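Local coordinates for protein regulator of nonsense transcripts 2 (Homo sapiens, PDB 4CEM) that takes part in nonsense-mediated mRNA decay, probably as a scaffold, and has three MIF4G domains, the first of which is described here, at residues 122-125 and 126-130; 162-165 and 166-170; 103-106 and 107-111. All coordinates share one frame; numbering follows the deposited sequence.

Overall arrangement
Three short stretches of helix from one all-helical MIF4G domain are compared, each a local contact between residues three or four apart. Interactions 1 and 2 have centres 12 Å apart and touch directly: the ring of F162 reaches L124, with L124 CD2 and F162 CZ 3.6 Å apart, and further along K129 CG packs on L170 CD1, also at 3.6 Å. Helix 120-137 thus lies against the start of helix 164-181. Interaction 3 stands apart, its centre 16 Å from that of interaction 1 and 18 Å from that of interaction 2. It sits on helix 103-116, which precedes helix 120-137, and its nearest atoms come within about 4 Å of interaction 1.

Interaction 1: residues 122-125 and 126-130; sequences PSLL and QVWKK
The backbone N of V127 donates to S123 O over 2.8 Å, with an N-H...O angle of 163°, the shortest of four consecutive i to i+4 bonds that run from 122-125 into 126-130. Q126 N bonds to P122 O, W128 N to L124 O and K129 N to L125 O, so each carbonyl of the first segment takes an amide of the next turn, as in a regular alpha helix. The hydroxyl of S123 is used outside this ladder: its OG bonds back to the carbonyl of D119, one turn earlier.

Among the side chains, the main meeting is between L124 and W128, four residues apart and pointing the same way, side by side. The pyrrole part of the indole does the touching. L124 CG lies 3.8 Å from W128 CD1, and the methyl L124 CD1 approaches W128 NE1 at 3.9 Å. L124 can meet the five-membered ring in this way because its CG stands opposite the backbone N (chi1 -171°), beside the carbonyl carbon.

One residue on, L125 and K129 cross obliquely and meet more loosely. The K129 chain has CG beside the backbone N and is extended from there on, and it brings NZ to within 4.1 Å of L125 CD2, a van der Waals approach of a charged end to a methyl group.

The two pairs point to different neighbours. L124 and W128 are buried against helix 143-158, touching L156, and the indole also meets I153 and D149 there; helix 86-95 packs against S123 and V127 through V90 and against W128 through V94, while L125 and K129 are turned to the start of helix 164-181.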
# COMPACT_ATOMS: atom_id res chain seq x y z
N PRO A 122 -14.96 -12.52 -7.22
CA PRO A 122 -15.60 -11.68 -8.26
C PRO A 122 -16.35 -10.46 -7.69
O PRO A 122 -16.20 -9.36 -8.22
CB PRO A 122 -16.58 -12.64 -8.93
CG PRO A 122 -16.03 -14.00 -8.67
CD PRO A 122 -15.43 -13.92 -7.29
N SER A 123 -17.10 -10.66 -6.62
CA SER A 123 -17.76 -9.54 -5.92
C SER A 123 -16.76 -8.54 -5.35
O SER A 123 -16.92 -7.33 -5.54
CB SER A 123 -18.64 -10.06 -4.79
OG SER A 123 -19.35 -11.21 -5.21
N LEU A 124 -15.74 -9.04 -4.64
CA LEU A 124 -14.71 -8.16 -4.05
C LEU A 124 -14.05 -7.31 -5.14
O LEU A 124 -13.97 -6.08 -5.02
CB LEU A 124 -13.64 -8.98 -3.31
CG LEU A 124 -12.63 -8.19 -2.47
CD1 LEU A 124 -13.32 -7.55 -1.27
CD2 LEU A 124 -11.47 -9.06 -2.01
N LEU A 125 -13.60 -7.97 -6.20
CA LEU A 125 -13.00 -7.28 -7.33
C LEU A 125 -13.96 -6.24 -7.87
O LEU A 125 -13.62 -5.06 -7.95
CB LEU A 125 -12.66 -8.28 -8.44
CG LEU A 125 -12.12 -7.70 -9.75
CD1 LEU A 125 -10.82 -6.96 -9.51
CD2 LEU A 125 -11.95 -8.81 -10.78
N GLN A 126 -15.17 -6.67 -8.21
CA GLN A 126 -16.14 -5.79 -8.86
C GLN A 126 -16.43 -4.57 -7.99
O GLN A 126 -16.44 -3.44 -8.48
CB GLN A 126 -17.41 -6.58 -9.21
CG GLN A 126 -18.43 -5.80 -10.02
CD GLN A 126 -19.65 -5.38 -9.20
OE1 GLN A 126 -20.09 -4.13 -9.39
NE2 GLN A 126 -20.20 -6.17 -8.43
N VAL A 127 -16.60 -4.79 -6.69
CA VAL A 127 -16.89 -3.69 -5.76
C VAL A 127 -15.71 -2.74 -5.54
O VAL A 127 -15.92 -1.56 -5.29
CB VAL A 127 -17.38 -4.22 -4.40
CG1 VAL A 127 -17.71 -3.06 -3.46
CG2 VAL A 127 -18.60 -5.11 -4.58
N TRP A 128 -14.48 -3.25 -5.63
CA TRP A 128 -13.30 -2.38 -5.64
C TRP A 128 -13.27 -1.50 -6.87
O TRP A 128 -12.91 -0.33 -6.79
CB TRP A 128 -12.00 -3.18 -5.59
CG TRP A 128 -11.52 -3.52 -4.20
CD1 TRP A 128 -11.33 -4.79 -3.66
CD2 TRP A 128 -11.15 -2.60 -3.13
NE1 TRP A 128 -10.89 -4.71 -2.37
CE2 TRP A 128 -10.76 -3.43 -1.99
CE3 TRP A 128 -11.10 -1.22 -3.01
CZ2 TRP A 128 -10.34 -2.88 -0.79
CZ3 TRP A 128 -10.68 -0.68 -1.80
CH2 TRP A 128 -10.31 -1.49 -0.71
N LYS A 129 -13.63 -2.06 -8.03
CA LYS A 129 -13.66 -1.27 -9.26
C LYS A 129 -14.67 -0.13 -9.16
O LYS A 129 -14.33 1.02 -9.44
CB LYS A 129 -13.97 -2.15 -10.47
CG LYS A 129 -12.77 -2.87 -11.04
CD LYS A 129 -13.20 -3.74 -12.21
CE LYS A 129 -12.08 -4.60 -12.76
NZ LYS A 129 -12.64 -5.77 -13.49
N LYS A 130 -15.90 -0.44 -8.75
CA LYS A 130 -16.92 0.59 -8.52
C LYS A 130 -16.39 1.65 -7.55
O LYS A 130 -16.55 2.85 -7.78
CB LYS A 130 -18.21 -0.00 -7.94
CG LYS A 130 -18.93 -1.01 -8.84
CD LYS A 130 -19.57 -0.36 -10.06
CE LYS A 130 -20.18 -1.41 -10.98
NZ LYS A 130 -20.57 -0.84 -12.30

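Interaction 2: residues 162-165 and 166-170; sequences FTDK and EGLSL
T163 and E166 bond to each other in both directions at the start of helix 164-181. The backbone N of T163 donates to E166 OE1 over 2.9 Å and almost straight, at 172°. It meets that oxygen on its anti side, 32° out of the carboxylate plane. In return E166 N donates to T163 OG1 over 3.3 Å. The hydroxyl is placed for this by chi1 of 63°, which sets OG1 between the backbone N and the carbonyl carbon.

Regular backbone bonds take over from there. G167 N donates to T163 O at 3.0 Å, and L168 N to D164 O at 2.8 Å.

T163 is thus the N-cap, and its reciprocal pair with E166 is a capping box: the threonine hydroxyl takes a first-turn amide that has no helical carbonyl before it, and the extended glutamate side chain reaches back to the amide of the capping residue. With an alanine at E166 the carboxylate half of the box is gone, which is likely to leave the T163 amide without this acceptor, only the hydroxyl half remaining.

The carboxylate of D164 is used outside this turn: OD1 forms a salt bridge to R29 and OD2 to K232.

Packing contacts lie on two sides of the turn. F162 CB rests on the backbone of G167, 3.9 Å from its N, and the phenyl ring continues to L156 and T157 of helix 143-158. In an apolar contact the methyl L168 CD1 lies 3.8 Å from D164 CB, while the same leucine packs on F236 of helix 230-259.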
# COMPACT_ATOMS: atom_id res chain seq x y z
N PHE A 162 -7.27 -12.48 -5.79
CA PHE A 162 -7.34 -12.05 -7.19
C PHE A 162 -6.27 -12.73 -8.03
O PHE A 162 -5.15 -12.94 -7.57
CB PHE A 162 -7.15 -10.54 -7.32
CG PHE A 162 -8.15 -9.72 -6.57
CD1 PHE A 162 -9.43 -10.19 -6.31
CD2 PHE A 162 -7.81 -8.44 -6.14
CE1 PHE A 162 -10.34 -9.42 -5.61
CE2 PHE A 162 -8.73 -7.66 -5.45
CZ PHE A 162 -9.99 -8.15 -5.19
N THR A 163 -6.60 -13.04 -9.28
CA THR A 163 -5.65 -13.63 -10.21
C THR A 163 -4.67 -12.55 -10.60
O THR A 163 -4.93 -11.38 -10.38
CB THR A 163 -6.32 -14.15 -11.48
OG1 THR A 163 -6.92 -13.06 -12.20
CG2 THR A 163 -7.36 -15.23 -11.15
N ASP A 164 -3.55 -12.94 -11.18
CA ASP A 164 -2.56 -11.96 -11.60
C ASP A 164 -3.19 -10.92 -12.52
O ASP A 164 -3.06 -9.72 -12.27
CB ASP A 164 -1.37 -12.63 -12.29
CG ASP A 164 -0.46 -13.38 -11.32
OD1 ASP A 164 -0.71 -13.42 -10.10
OD2 ASP A 164 0.54 -13.94 -11.80
N LYS A 165 -3.89 -11.38 -13.57
CA LYS A 165 -4.55 -10.47 -14.52
C LYS A 165 -5.41 -9.45 -13.78
O LYS A 165 -5.15 -8.26 -13.85
CB LYS A 165 -5.44 -11.23 -15.51
CG LYS A 165 -4.71 -12.07 -16.54
CD LYS A 165 -5.70 -12.71 -17.51
CE LYS A 165 -4.99 -13.39 -18.69
NZ LYS A 165 -5.89 -13.57 -19.87
N GLU A 166 -6.42 -9.94 -13.07
CA GLU A 166 -7.40 -9.10 -12.39
C GLU A 166 -6.72 -8.09 -11.47
O GLU A 166 -6.89 -6.88 -11.63
CB GLU A 166 -8.35 -9.96 -11.55
CG GLU A 166 -9.24 -10.93 -12.33
CD GLU A 166 -9.81 -12.05 -11.45
OE1 GLU A 166 -9.25 -12.32 -10.35
OE2 GLU A 166 -10.83 -12.67 -11.87
N GLY A 167 -5.94 -8.60 -10.52
CA GLY A 167 -5.31 -7.79 -9.49
C GLY A 167 -4.18 -6.88 -9.96
O GLY A 167 -4.11 -5.71 -9.57
N LEU A 168 -3.28 -7.40 -10.79
CA LEU A 168 -2.18 -6.58 -11.29
C LEU A 168 -2.75 -5.43 -12.11
O LEU A 168 -2.38 -4.27 -11.92
CB LEU A 168 -1.19 -7.38 -12.15
CG LEU A 168 -0.36 -8.46 -11.43
CD1 LEU A 168 0.43 -9.27 -12.45
CD2 LEU A 168 0.55 -7.85 -10.38
N SER A 169 -3.66 -5.77 -13.01
CA SER A 169 -4.36 -4.80 -13.84
C SER A 169 -5.01 -3.72 -12.99
O SER A 169 -4.86 -2.54 -13.26
CB SER A 169 -5.41 -5.51 -14.70
OG SER A 169 -6.30 -4.58 -15.28
N LEU A 170 -5.73 -4.13 -11.95
CA LEU A 170 -6.37 -3.17 -11.06
C LEU A 170 -5.37 -2.24 -10.36
O LEU A 170 -5.62 -1.04 -10.26
CB LEU A 170 -7.21 -3.89 -10.02
CG LEU A 170 -8.13 -2.99 -9.21
CD1 LEU A 170 -9.35 -2.62 -10.03
CD2 LEU A 170 -8.52 -3.68 -7.91

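Interaction 3: residues 103-106 and 107-111; sequences VNCA and VHLCS
V103 to S111 form about two and a half unbroken turns of alpha helix, opening helix 103-116. Four i to i+4 bonds join its halves: V107 N to V103 O, H108 N to N104 O, L109 N to C105 O and C110 N to A106 O, the last at 2.8 Å with an N-H...O angle of 159°. The ladder continues to S111, whose backbone N reaches V107 O at 2.9 Å. That carbonyl is gripped twice, because S111 OG also donates to it over 3.0 Å. The two donors come from opposite faces of the carbonyl plane. The hydroxyl is brought back to the preceding turn by chi1 of -60°, and it has a further partner in the side-chain amide of N32, on the long helix 6-33.

The stretch belongs to the all-helical MIF4G domain; most of its residues are buried, and its faces meet different neighbours. Toward helix 143-158, V103 and V107 lie one turn apart and meet through methyls, V103 CG1 and V107 CG2 being 4.1 Å apart. V103 rests there on T148, and V107 together with A106 on F152.

Another face is turned to helix 70-79. C105 SG and L109 CD1 stand 4.4 Å apart in a loose apolar contact, with L109 packed on L73 and C105 on R70. H108 CB lies 3.3 Å from C105 O. With chi1 of 164° the imidazole swings out on the carbonyl side and extends away to S74, where NE2 is hydrogen-bonded to the serine hydroxyl; C110, on yet another side, touches I161 in the loop ahead of helix 164-181.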
# COMPACT_ATOMS: atom_id res chain seq x y z
N VAL A 103 -4.37 -4.51 8.23
CA VAL A 103 -4.56 -5.06 6.87
C VAL A 103 -4.35 -6.58 6.80
O VAL A 103 -5.10 -7.27 6.11
CB VAL A 103 -3.65 -4.36 5.84
CG1 VAL A 103 -3.80 -5.00 4.47
CG2 VAL A 103 -3.97 -2.88 5.77
N ASN A 104 -3.36 -7.11 7.51
CA ASN A 104 -3.17 -8.55 7.56
C ASN A 104 -4.39 -9.30 8.07
O ASN A 104 -4.72 -10.36 7.55
CB ASN A 104 -1.96 -8.93 8.41
CG ASN A 104 -0.63 -8.71 7.68
OD1 ASN A 104 -0.56 -8.72 6.45
ND2 ASN A 104 0.44 -8.54 8.46
N CYS A 105 -5.07 -8.76 9.08
CA CYS A 105 -6.30 -9.38 9.58
C CYS A 105 -7.37 -9.40 8.49
O CYS A 105 -7.98 -10.44 8.24
CB CYS A 105 -6.83 -8.67 10.81
SG CYS A 105 -8.33 -9.42 11.49
N ALA A 106 -7.59 -8.26 7.85
CA ALA A 106 -8.59 -8.18 6.78
C ALA A 106 -8.31 -9.21 5.69
O ALA A 106 -9.23 -9.90 5.21
CB ALA A 106 -8.62 -6.78 6.18
N VAL A 107 -7.03 -9.35 5.31
CA VAL A 107 -6.64 -10.28 4.27
C VAL A 107 -6.91 -11.71 4.74
O VAL A 107 -7.35 -12.56 3.96
CB VAL A 107 -5.14 -10.11 3.88
CG1 VAL A 107 -4.68 -11.21 2.93
CG2 VAL A 107 -4.91 -8.74 3.24
N HIS A 108 -6.65 -11.97 6.02
CA HIS A 108 -6.95 -13.27 6.60
C HIS A 108 -8.42 -13.58 6.48
O HIS A 108 -8.78 -14.69 6.11
CB HIS A 108 -6.49 -13.35 8.07
CG HIS A 108 -7.10 -14.49 8.86
ND1 HIS A 108 -6.64 -15.76 8.78
CD2 HIS A 108 -8.15 -14.51 9.77
CE1 HIS A 108 -7.37 -16.55 9.58
NE2 HIS A 108 -8.29 -15.79 10.19
N LEU A 109 -9.27 -12.61 6.80
CA LEU A 109 -10.72 -12.81 6.72
C LEU A 109 -11.14 -12.96 5.28
O LEU A 109 -12.00 -13.78 4.97
CB LEU A 109 -11.51 -11.68 7.38
CG LEU A 109 -11.45 -11.64 8.92
CD1 LEU A 109 -12.12 -10.39 9.48
CD2 LEU A 109 -12.03 -12.91 9.53
N CYS A 110 -10.54 -12.18 4.38
CA CYS A 110 -10.82 -12.31 2.96
C CYS A 110 -10.47 -13.71 2.43
O CYS A 110 -11.15 -14.23 1.53
CB CYS A 110 -10.10 -11.23 2.15
SG CYS A 110 -10.76 -9.56 2.32
N SER A 111 -9.45 -14.34 3.01
CA SER A 111 -9.04 -15.69 2.60
C SER A 111 -10.01 -16.76 3.09
O SER A 111 -10.23 -17.75 2.40
CB SER A 111 -7.63 -16.01 3.10
OG SER A 111 -6.69 -15.09 2.57